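Nitrilotriacetate monooxygenase component B (Bacillus cereus ATCC 14579, PDB 3BPK) probably binds FMN and serves as a flavin reductase-like oxidoreductase component of a monooxygenase system. Local coordinates at residues E131-M136 with E169-K174. Sequence-based numbering, arbitrary orientation. Where two conformers were deposited one is given.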
loop_
_atom_site.group_PDB
_atom_site.type_symbol
_atom_site.label_atom_id
_atom_site.label_comp_id
_atom_site.label_asym_id
_atom_site.label_seq_id
_atom_site.Cartn_x
_atom_site.Cartn_y
_atom_site.Cartn_z
ATOM N N GLU B 131 -1.330 23.109 2.604
ATOM C CA GLU B 131 -1.014 22.884 1.206
ATOM C C GLU B 131 -1.661 21.617 0.607
ATOM O O GLU B 131 -1.878 21.559 -0.619
ATOM C CB GLU B 131 0.497 22.838 0.987
ATOM C CG GLU B 131 1.217 24.212 1.135
ATOM C CD GLU B 131 1.418 24.709 2.563
ATOM O OE1 GLU B 131 1.158 23.970 3.529
ATOM O OE2 GLU B 131 1.858 25.888 2.700
ATOM N N ALA B 132 -1.981 20.611 1.441
ATOM C CA ALA B 132 -2.645 19.412 0.911
ATOM C C ALA B 132 -4.063 19.695 0.437
ATOM O O ALA B 132 -4.784 20.500 1.063
ATOM C CB ALA B 132 -2.686 18.325 1.984
ATOM N N ASN B 133 -4.471 19.018 -0.645
ATOM C CA ASN B 133 -5.835 19.089 -1.144
ATOM C C ASN B 133 -6.748 18.028 -0.485
ATOM O O ASN B 133 -7.968 18.150 -0.492
ATOM C CB ASN B 133 -5.821 18.979 -2.677
ATOM C CG ASN B 133 -5.172 20.207 -3.337
ATOM O OD1 ASN B 133 -5.840 21.223 -3.522
ATOM N ND2 ASN B 133 -3.876 20.120 -3.680
ATOM N N ILE B 134 -6.148 16.956 0.048
ATOM C CA ILE B 134 -6.923 15.970 0.797
ATOM C C ILE B 134 -6.071 15.586 1.985
ATOM O O ILE B 134 -4.864 15.281 1.850
ATOM C CB ILE B 134 -7.242 14.680 -0.027
ATOM C CG1 ILE B 134 -8.041 15.001 -1.306
ATOM C CG2 ILE B 134 -8.010 13.626 0.881
ATOM C CD1 ILE B 134 -8.254 13.788 -2.227
ATOM N N ARG B 135 -6.669 15.660 3.162
ATOM C CA ARG B 135 -6.005 15.131 4.348
ATOM C C ARG B 135 -6.972 14.461 5.289
ATOM O O ARG B 135 -8.190 14.730 5.280
ATOM C CB ARG B 135 -5.186 16.200 5.028
ATOM C CG ARG B 135 -5.987 17.221 5.818
ATOM C CD ARG B 135 -5.053 18.275 6.457
ATOM N NE ARG B 135 -5.813 19.022 7.449
ATOM C CZ ARG B 135 -6.696 19.992 7.171
ATOM N NH1 ARG B 135 -6.889 20.430 5.932
ATOM N NH2 ARG B 135 -7.376 20.524 8.168
HETATM N N MSE B 136 -6.424 13.569 6.103
HETATM C CA MSE B 136 -7.233 12.716 6.962
HETATM C C MSE B 136 -6.684 12.752 8.363
HETATM O O MSE B 136 -5.524 12.403 8.587
HETATM C CB MSE B 136 -7.138 11.272 6.446
HETATM C CG MSE B 136 -7.867 11.096 5.079
HETATM SE SE MSE B 136 -7.407 9.418 4.212
HETATM C CE MSE B 136 -5.705 10.034 3.518
ATOM N N GLU B 169 -12.968 21.390 -2.276
ATOM C CA GLU B 169 -14.293 21.323 -2.871
ATOM C C GLU B 169 -14.184 21.102 -4.381
ATOM O O GLU B 169 -15.009 20.367 -4.954
ATOM C CB GLU B 169 -15.124 22.581 -2.557
ATOM C CG GLU B 169 -16.601 22.483 -3.014
ATOM C CD GLU B 169 -16.856 22.913 -4.477
ATOM O OE1 GLU B 169 -15.944 23.454 -5.147
ATOM O OE2 GLU B 169 -17.997 22.705 -4.952
ATOM N N HIS B 170 -13.171 21.694 -5.019
ATOM C CA HIS B 170 -13.040 21.528 -6.475
ATOM C C HIS B 170 -12.749 20.104 -6.943
ATOM O O HIS B 170 -12.914 19.814 -8.138
ATOM C CB HIS B 170 -12.023 22.500 -7.099
ATOM C CG HIS B 170 -10.597 22.158 -6.787
ATOM N ND1 HIS B 170 -9.970 22.568 -5.627
ATOM C CD2 HIS B 170 -9.679 21.435 -7.474
ATOM C CE1 HIS B 170 -8.728 22.112 -5.614
ATOM N NE2 HIS B 170 -8.526 21.425 -6.724
ATOM N N LEU B 171 -12.308 19.243 -6.016
ATOM C CA LEU B 171 -12.011 17.833 -6.324
ATOM C C LEU B 171 -13.184 16.897 -6.085
ATOM O O LEU B 171 -13.169 15.743 -6.498
ATOM C CB LEU B 171 -10.826 17.329 -5.445
ATOM C CG LEU B 171 -9.503 18.030 -5.720
ATOM C CD1 LEU B 171 -8.418 17.490 -4.787
ATOM C CD2 LEU B 171 -9.107 17.864 -7.186
ATOM N N TYR B 172 -14.195 17.375 -5.380
ATOM C CA TYR B 172 -15.221 16.484 -4.865
ATOM C C TYR B 172 -16.461 16.589 -5.733
ATOM O O TYR B 172 -16.906 17.710 -6.031
ATOM C CB TYR B 172 -15.533 16.907 -3.435
ATOM C CG TYR B 172 -16.534 16.048 -2.712
ATOM C CD1 TYR B 172 -16.123 15.075 -1.792
ATOM C CD2 TYR B 172 -17.900 16.212 -2.933
ATOM C CE1 TYR B 172 -17.037 14.311 -1.116
ATOM C CE2 TYR B 172 -18.829 15.444 -2.255
ATOM C CZ TYR B 172 -18.393 14.501 -1.328
ATOM O OH TYR B 172 -19.317 13.732 -0.656
ATOM N N GLU B 173 -16.978 15.445 -6.174
ATOM C CA GLU B 173 -18.187 15.418 -7.011
ATOM C C GLU B 173 -19.003 14.170 -6.707
ATOM O O GLU B 173 -18.562 13.054 -7.005
ATOM C CB GLU B 173 -17.801 15.475 -8.500
ATOM C CG GLU B 173 -18.924 15.103 -9.503
ATOM C CD GLU B 173 -20.010 16.148 -9.608
ATOM O OE1 GLU B 173 -20.421 16.458 -10.756
ATOM O OE2 GLU B 173 -20.463 16.651 -8.556
ATOM N N LYS B 174 -20.185 14.356 -6.119
ATOM C CA LYS B 174 -21.088 13.261 -5.805
ATOM C C LYS B 174 -20.378 12.155 -5.009
ATOM O O LYS B 174 -20.577 10.958 -5.271
ATOM C CB LYS B 174 -21.681 12.674 -7.095
ATOM C CG LYS B 174 -22.542 13.664 -7.889
ATOM C CD LYS B 174 -23.314 12.909 -8.965
ATOM C CE LYS B 174 -22.720 13.128 -10.338
ATOM N NZ LYS B 174 -23.625 14.039 -11.140
#
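Where the antiparallel strands 134-146 and 155-168 of the flavin reductase-like domain run out at one end of the main sheet, two residues of the short 3-10 segment 169-171 meet the start of strand 134-146: Leu171 packs on Asn133 and Ile134, and His170 on Asn133. Leu171 reaches in with one branch: its CD1 sits 3.7 Å from Asn133 CB and 4.3 Å from Ile134 CG1, so a single methyl meets both the base of the amide side chain and the flank of the isoleucine. The extended leucine chain (chi2 179°) carries that methyl outward from the 3-10 backbone. Leu182 of helix 179-182 touches both Ile134 and Leu171, making a small apolar cluster of the three. The His170 imidazole turns its edge toward the Asn133 amide oxygen: in the conformer given, CE1 lies 3.7 Å from Asn133 OD1, which is near the ring plane, while amide and ring planes stand 87° apart. No hydrogen bond crosses between the segments, and this is a loose edge contact at most. One face of the same ring rests on its neighbour, with Leu171 CG 3.6 Å above the plane and offset toward the rim. Asn133 ND2, the other end of the amide, bonds to Asp90 OD2 and, weakly, to Ser92 OG. The curled antiparallel sheet is consistent with the split-barrel fold of FMN-binding flavin reductases; backbone bonds tie Asn133 to Ala168 at the end of strand 155-168, and Ile134 to Ile88 of strand 83-88. Past Ala168 the chain leaves the sheet through one 3-10 turn, closed by Tyr172 N to Glu169 O at 3.1 Å, then enters the small hairpin 172-173/176-177. The second subunit borders this corner, its Leu5 packing on Glu169 and Tyr172 and its Ser24 on Ile134.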